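Local atomic coordinates of Rho GTPase-activating protein 15 (Homo sapiens, PDB entry 3BYI), a protein that switches Rho-type GTPases, RAC1 among them, to their inactive GDP-bound state by activating GTP hydrolysis, here represented by its RhoGAP domain. Residues Pro36-Val39 and Lys40-Glu44; Ile43-Val46 and Glu47-Leu51. All coordinates share one frame; numbering follows the deposited sequence.

Contact 1 (Pro36-Val39 and Lys40-Glu44); sequences PWFV and KQCIE
Over one face of the Trp37 indole lies the end of the Lys40 side chain, with NZ 4.0 Å from the centroid of the six-membered ring and only 11° off its normal: a cation-pi contact. The methylene before it shares that face, Lys40 CE standing 3.8 Å from Trp37 CE3. The bend that brings them there is at chi3 (-68°), in an otherwise extended chain. One face of the Phe38 ring takes Cys42 SG, which sits toward the rim, 3.4 Å from Phe38 CZ, as a sulfur-aromatic contact. With Phe38 CG anti to the backbone N (chi1 179°) and Cys42 SG beside its own, ring and sulfur are brought together across one turn. This is the first part of the all-helical RhoGAP domain's helix 37-49, with Pro36 at the N-cap position; Pro36 O accepts Lys40 N at 3.2 Å, and the next three i to i+4 bonds follow through Ile43 N. Val39 and Ile43, both buried, lie alongside each other, Val39 CG1 3.9 Å from Ile43 CD1. Gln41 turns its NE2 elsewhere, to Leu79 O, while Phe38 packs on Leu69 and Val73 of helix 63-74.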
ATOM      1  N   PRO A  36       9.662  -3.087   2.296  1.00 44.25           N
ATOM      2  CA  PRO A  36       9.887  -4.173   1.358  1.00 45.50           C
ATOM      3  C   PRO A  36      10.421  -3.732  -0.002  1.00 45.70           C
ATOM      4  O   PRO A  36       9.939  -2.778  -0.602  1.00 46.94           O
ATOM      5  CB  PRO A  36       8.497  -4.798   1.190  1.00 45.06           C
ATOM      6  CG  PRO A  36       7.746  -4.392   2.396  1.00 49.34           C
ATOM      7  CD  PRO A  36       8.266  -3.041   2.761  1.00 43.85           C
ATOM      8  N   TRP A  37      11.412  -4.452  -0.483  1.00 48.78           N
ATOM      9  CA  TRP A  37      11.959  -4.240  -1.823  1.00 49.18           C
ATOM     10  C   TRP A  37      10.884  -4.169  -2.903  1.00 46.74           C
ATOM     11  O   TRP A  37      11.009  -3.374  -3.816  1.00 46.14           O
ATOM     12  CB  TRP A  37      12.961  -5.338  -2.199  1.00 50.93           C
ATOM     13  CG  TRP A  37      14.243  -5.069  -1.586  1.00 56.29           C
ATOM     14  CD1 TRP A  37      14.811  -5.726  -0.541  1.00 60.45           C
ATOM     15  CD2 TRP A  37      15.111  -4.004  -1.918  1.00 59.29           C
ATOM     16  NE1 TRP A  37      15.991  -5.136  -0.208  1.00 56.16           N
ATOM     17  CE2 TRP A  37      16.210  -4.080  -1.047  1.00 58.77           C
ATOM     18  CE3 TRP A  37      15.071  -2.991  -2.879  1.00 58.16           C
ATOM     19  CZ2 TRP A  37      17.291  -3.198  -1.129  1.00 64.95           C
ATOM     20  CZ3 TRP A  37      16.112  -2.104  -2.949  1.00 63.48           C
ATOM     21  CH2 TRP A  37      17.215  -2.206  -2.076  1.00 65.50           C
ATOM     22  N   PHE A  38       9.860  -5.021  -2.825  1.00 44.70           N
ATOM     23  CA  PHE A  38       8.844  -5.048  -3.874  1.00 46.47           C
ATOM     24  C   PHE A  38       8.066  -3.725  -3.925  1.00 46.59           C
ATOM     25  O   PHE A  38       7.710  -3.256  -4.993  1.00 44.37           O
ATOM     26  CB  PHE A  38       7.865  -6.205  -3.708  1.00 46.88           C
ATOM     27  CG  PHE A  38       6.780  -6.235  -4.785  1.00 45.50           C
ATOM     28  CD1 PHE A  38       7.102  -6.494  -6.108  1.00 46.34           C
ATOM     29  CD2 PHE A  38       5.447  -6.010  -4.468  1.00 42.02           C
ATOM     30  CE1 PHE A  38       6.094  -6.577  -7.092  1.00 47.88           C
ATOM     31  CE2 PHE A  38       4.483  -6.054  -5.433  1.00 41.84           C
ATOM     32  CZ  PHE A  38       4.801  -6.352  -6.743  1.00 44.40           C
ATOM     33  N   VAL A  39       7.815  -3.146  -2.744  1.00 46.41           N
ATOM     34  CA  VAL A  39       7.167  -1.866  -2.639  1.00 44.08           C
ATOM     35  C   VAL A  39       8.030  -0.753  -3.295  1.00 44.24           C
ATOM     36  O   VAL A  39       7.530   0.111  -4.005  1.00 43.52           O
ATOM     37  CB  VAL A  39       6.827  -1.518  -1.154  1.00 42.49           C
ATOM     38  CG1 VAL A  39       6.354  -0.028  -1.009  1.00 42.00           C
ATOM     39  CG2 VAL A  39       5.783  -2.509  -0.583  1.00 41.98           C
ATOM     40  N   LYS A  40       9.332  -0.780  -3.046  1.00 46.77           N
ATOM     41  CA  LYS A  40      10.203   0.222  -3.614  1.00 45.61           C
ATOM     42  C   LYS A  40      10.372   0.027  -5.133  1.00 45.80           C
ATOM     43  O   LYS A  40      10.485   0.997  -5.885  1.00 45.82           O
ATOM     44  CB  LYS A  40      11.521   0.254  -2.872  1.00 47.57           C
ATOM     45  CG  LYS A  40      11.389   0.699  -1.419  1.00 47.79           C
ATOM     46  CD  LYS A  40      12.778   0.895  -0.724  1.00 49.32           C
ATOM     47  CE  LYS A  40      13.530  -0.376  -0.513  1.00 52.81           C
ATOM     48  NZ  LYS A  40      14.791  -0.171   0.301  1.00 50.91           N
ATOM     49  N   GLN A  41      10.390  -1.220  -5.592  1.00 46.69           N
ATOM     50  CA  GLN A  41      10.437  -1.495  -7.028  1.00 46.73           C
ATOM     51  C   GLN A  41       9.224  -0.958  -7.777  1.00 44.77           C
ATOM     52  O   GLN A  41       9.353  -0.463  -8.893  1.00 44.57           O
ATOM     53  CB  GLN A  41      10.442  -2.978  -7.305  1.00 45.62           C
ATOM     54  CG  GLN A  41      11.759  -3.534  -7.501  1.00 55.61           C
ATOM     55  CD  GLN A  41      11.697  -4.870  -8.167  1.00 59.80           C
ATOM     56  OE1 GLN A  41      11.262  -5.845  -7.562  1.00 58.35           O
ATOM     57  NE2 GLN A  41      12.146  -4.927  -9.432  1.00 51.57           N
ATOM     58  N   CYS A  42       8.045  -1.185  -7.207  1.00 47.12           N
ATOM     59  CA  CYS A  42       6.805  -0.758  -7.821  1.00 45.42           C
ATOM     60  C   CYS A  42       6.721   0.745  -7.885  1.00 43.36           C
ATOM     61  O   CYS A  42       6.435   1.304  -8.925  1.00 46.37           O
ATOM     62  CB  CYS A  42       5.603  -1.323  -7.050  1.00 49.27           C
ATOM     63  SG  CYS A  42       5.302  -3.080  -7.420  1.00 42.37           S
ATOM     64  N   ILE A  43       7.006   1.379  -6.757  1.00 45.62           N
ATOM     65  CA  ILE A  43       7.120   2.831  -6.655  1.00 44.03           C
ATOM     66  C   ILE A  43       8.067   3.387  -7.714  1.00 45.33           C
ATOM     67  O   ILE A  43       7.704   4.351  -8.409  1.00 45.04           O
ATOM     68  CB  ILE A  43       7.571   3.289  -5.222  1.00 46.30           C
ATOM     69  CG1 ILE A  43       6.370   3.176  -4.273  1.00 46.15           C
ATOM     70  CG2 ILE A  43       8.222   4.681  -5.292  1.00 38.02           C
ATOM     71  CD1 ILE A  43       6.649   3.396  -2.843  1.00 42.34           C
ATOM     72  N   GLU A  44       9.246   2.787  -7.859  1.00 44.29           N
ATOM     73  CA  GLU A  44      10.213   3.291  -8.822  1.00 44.64           C
ATOM     74  C   GLU A  44       9.660   3.246 -10.260  1.00 42.75           C
ATOM     75  O   GLU A  44       9.839   4.174 -11.029  1.00 42.09           O
ATOM     76  CB  GLU A  44      11.507   2.478  -8.754  1.00 44.45           C
ATOM     77  CG  GLU A  44      12.571   2.931  -9.766  1.00 50.72           C
ATOM     78  CD  GLU A  44      13.544   1.814 -10.127  1.00 68.61           C
ATOM     79  OE1 GLU A  44      13.209   0.606  -9.958  1.00 60.54           O
ATOM     80  OE2 GLU A  44      14.647   2.162 -10.590  1.00 64.67           O
TER

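Contact 2 (Ile43-Val46 and Glu47-Leu51); sequences IEAV and EKRGL
Glu47 and Ile43 run side by side in the same direction, one helical turn apart. The carboxylate end of Glu47 passes the CG2 methyl of the isoleucine, OE2 coming within 3.6 Å of Ile43 CG2, and lower down Glu47 CG rests 3.3 Å from Ile43 O. That same carbonyl receives Glu47 N in a nearly straight bond of 2.9 Å (N-H...O 171°). Next along the helix, Lys48 N bonds to Glu44 O and Arg49 N to Ala45 O. The Arg49 side chain starts between its backbone N and carbonyl carbon (chi1 53°), which lays CG against Ala45 O at 3.2 Å before the chain extends past the Ala45 methyl. Gly50 N makes a weak, bent bond to Val46 O.

The charged ends are held by a second shell. Glu47 OE1 forms a salt bridge with Lys156 and OE2 takes a hydrogen bond from His153 ND1, so the carboxylate is gripped through both oxygens. An alanine in place of Glu47 would probably leave Lys156 and His153 without their acidic mate and uncover the flank of Ile43 CG2. Lys48 reaches Asp82 in a salt bridge, and Arg49 NH2 donates to Trp86 O.

Here, then, is the C-terminal part of helix 37-49 in the RhoGAP domain. Ile43 and Glu47 face helix 141-159, which Leu51 also meets at Ile157, while Val46 packs both on His153 of that helix and on Ile89, Val92 and Thr93 of helix 89-102.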
ATOM      1  N   ILE A  43       7.006   1.379  -6.757  1.00 45.62           N
ATOM      2  CA  ILE A  43       7.120   2.831  -6.655  1.00 44.03           C
ATOM      3  C   ILE A  43       8.067   3.387  -7.714  1.00 45.33           C
ATOM      4  O   ILE A  43       7.704   4.351  -8.409  1.00 45.04           O
ATOM      5  CB  ILE A  43       7.571   3.289  -5.222  1.00 46.30           C
ATOM      6  CG1 ILE A  43       6.370   3.176  -4.273  1.00 46.15           C
ATOM      7  CG2 ILE A  43       8.222   4.681  -5.292  1.00 38.02           C
ATOM      8  CD1 ILE A  43       6.649   3.396  -2.843  1.00 42.34           C
ATOM      9  N   GLU A  44       9.246   2.787  -7.859  1.00 44.29           N
ATOM     10  CA  GLU A  44      10.213   3.291  -8.822  1.00 44.64           C
ATOM     11  C   GLU A  44       9.660   3.246 -10.260  1.00 42.75           C
ATOM     12  O   GLU A  44       9.839   4.174 -11.029  1.00 42.09           O
ATOM     13  CB  GLU A  44      11.507   2.478  -8.754  1.00 44.45           C
ATOM     14  CG  GLU A  44      12.571   2.931  -9.766  1.00 50.72           C
ATOM     15  CD  GLU A  44      13.544   1.814 -10.127  1.00 68.61           C
ATOM     16  OE1 GLU A  44      13.209   0.606  -9.958  1.00 60.54           O
ATOM     17  OE2 GLU A  44      14.647   2.162 -10.590  1.00 64.67           O
ATOM     18  N   ALA A  45       9.038   2.128 -10.623  1.00 42.32           N
ATOM     19  CA  ALA A  45       8.439   1.966 -11.951  1.00 42.41           C
ATOM     20  C   ALA A  45       7.290   2.953 -12.202  1.00 44.74           C
ATOM     21  O   ALA A  45       7.146   3.479 -13.282  1.00 45.34           O
ATOM     22  CB  ALA A  45       7.967   0.531 -12.158  1.00 35.81           C
ATOM     23  N   VAL A  46       6.509   3.243 -11.169  1.00 46.61           N
ATOM     24  CA  VAL A  46       5.417   4.200 -11.299  1.00 43.94           C
ATOM     25  C   VAL A  46       5.957   5.630 -11.449  1.00 45.22           C
ATOM     26  O   VAL A  46       5.496   6.388 -12.315  1.00 45.95           O
ATOM     27  CB  VAL A  46       4.347   4.038 -10.145  1.00 41.42           C
ATOM     28  CG1 VAL A  46       3.222   5.134 -10.189  1.00 36.29           C
ATOM     29  CG2 VAL A  46       3.682   2.644 -10.217  1.00 39.75           C
ATOM     30  N   GLU A  47       6.965   5.980 -10.665  1.00 46.38           N
ATOM     31  CA  GLU A  47       7.645   7.259 -10.832  1.00 48.02           C
ATOM     32  C   GLU A  47       8.332   7.417 -12.192  1.00 46.56           C
ATOM     33  O   GLU A  47       8.319   8.480 -12.766  1.00 49.33           O
ATOM     34  CB  GLU A  47       8.604   7.484  -9.662  1.00 49.99           C
ATOM     35  CG  GLU A  47       7.809   7.601  -8.344  1.00 49.13           C
ATOM     36  CD  GLU A  47       8.589   8.122  -7.188  1.00 50.81           C
ATOM     37  OE1 GLU A  47       9.762   8.495  -7.372  1.00 60.16           O
ATOM     38  OE2 GLU A  47       8.026   8.179  -6.076  1.00 52.17           O
ATOM     39  N   LYS A  48       8.901   6.345 -12.715  1.00 47.85           N
ATOM     40  CA  LYS A  48       9.610   6.382 -13.981  1.00 46.57           C
ATOM     41  C   LYS A  48       8.657   6.575 -15.148  1.00 47.51           C
ATOM     42  O   LYS A  48       8.928   7.363 -16.040  1.00 47.72           O
ATOM     43  CB  LYS A  48      10.355   5.071 -14.209  1.00 48.51           C
ATOM     44  CG  LYS A  48      11.067   4.974 -15.576  1.00 48.83           C
ATOM     45  CD  LYS A  48      11.919   3.740 -15.652  1.00 46.95           C
ATOM     46  CE  LYS A  48      12.667   3.643 -16.982  1.00 49.01           C
ATOM     47  NZ  LYS A  48      13.572   2.439 -16.943  1.00 49.23           N
ATOM     48  N   ARG A  49       7.552   5.829 -15.163  1.00 47.62           N
ATOM     49  CA  ARG A  49       6.668   5.828 -16.316  1.00 45.98           C
ATOM     50  C   ARG A  49       5.162   5.829 -16.001  1.00 46.44           C
ATOM     51  O   ARG A  49       4.344   5.429 -16.831  1.00 45.84           O
ATOM     52  CB  ARG A  49       6.981   4.620 -17.197  1.00 47.54           C
ATOM     53  CG  ARG A  49       6.983   3.307 -16.481  1.00 44.63           C
ATOM     54  CD  ARG A  49       7.564   2.202 -17.361  1.00 43.24           C
ATOM     55  NE  ARG A  49       7.548   0.944 -16.630  1.00 48.71           N
ATOM     56  CZ  ARG A  49       6.549   0.059 -16.630  1.00 46.29           C
ATOM     57  NH1 ARG A  49       5.469   0.211 -17.398  1.00 52.29           N
ATOM     58  NH2 ARG A  49       6.672  -1.032 -15.883  1.00 46.17           N
ATOM     59  N   GLY A  50       4.773   6.305 -14.818  1.00 45.45           N
ATOM     60  CA  GLY A  50       3.355   6.302 -14.466  1.00 44.98           C
ATOM     61  C   GLY A  50       2.770   7.588 -13.949  1.00 43.95           C
ATOM     62  O   GLY A  50       1.588   7.638 -13.723  1.00 45.47           O
ATOM     63  N   LEU A  51       3.582   8.633 -13.758  1.00 45.31           N
ATOM     64  CA  LEU A  51       3.086   9.824 -13.081  1.00 47.75           C
ATOM     65  C   LEU A  51       2.098  10.640 -13.922  1.00 47.36           C
ATOM     66  O   LEU A  51       1.262  11.368 -13.376  1.00 48.33           O
ATOM     67  CB  LEU A  51       4.239  10.713 -12.606  1.00 47.65           C
ATOM     68  CG  LEU A  51       5.195  10.140 -11.542  1.00 48.62           C
ATOM     69  CD1 LEU A  51       6.345  11.155 -11.376  1.00 40.66           C
ATOM     70  CD2 LEU A  51       4.487   9.801 -10.201  1.00 42.43           C
TER

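Contacts 1 and 2 both lie along helix 37-49, their centres about 10 Å apart, and they overlap at Ile43 and Glu44. Ile43 is the side chain that works in both: its CD1 branch belongs to contact 1, its CG2 branch to contact 2, and it packs on helix 141-159. Helix 89-102 is likewise common ground, since Val92 touches Cys42 in the first and Val46 in the second. Contact 1 lies nearer the middle of the chain, about 10 Å from its centre against about 15 Å. Contact 2 is the one closer to the predicted arginine finger: the side chains of Val46 and Arg58 are about 12 Å apart, with Tyr57, next to the finger, touching Val46.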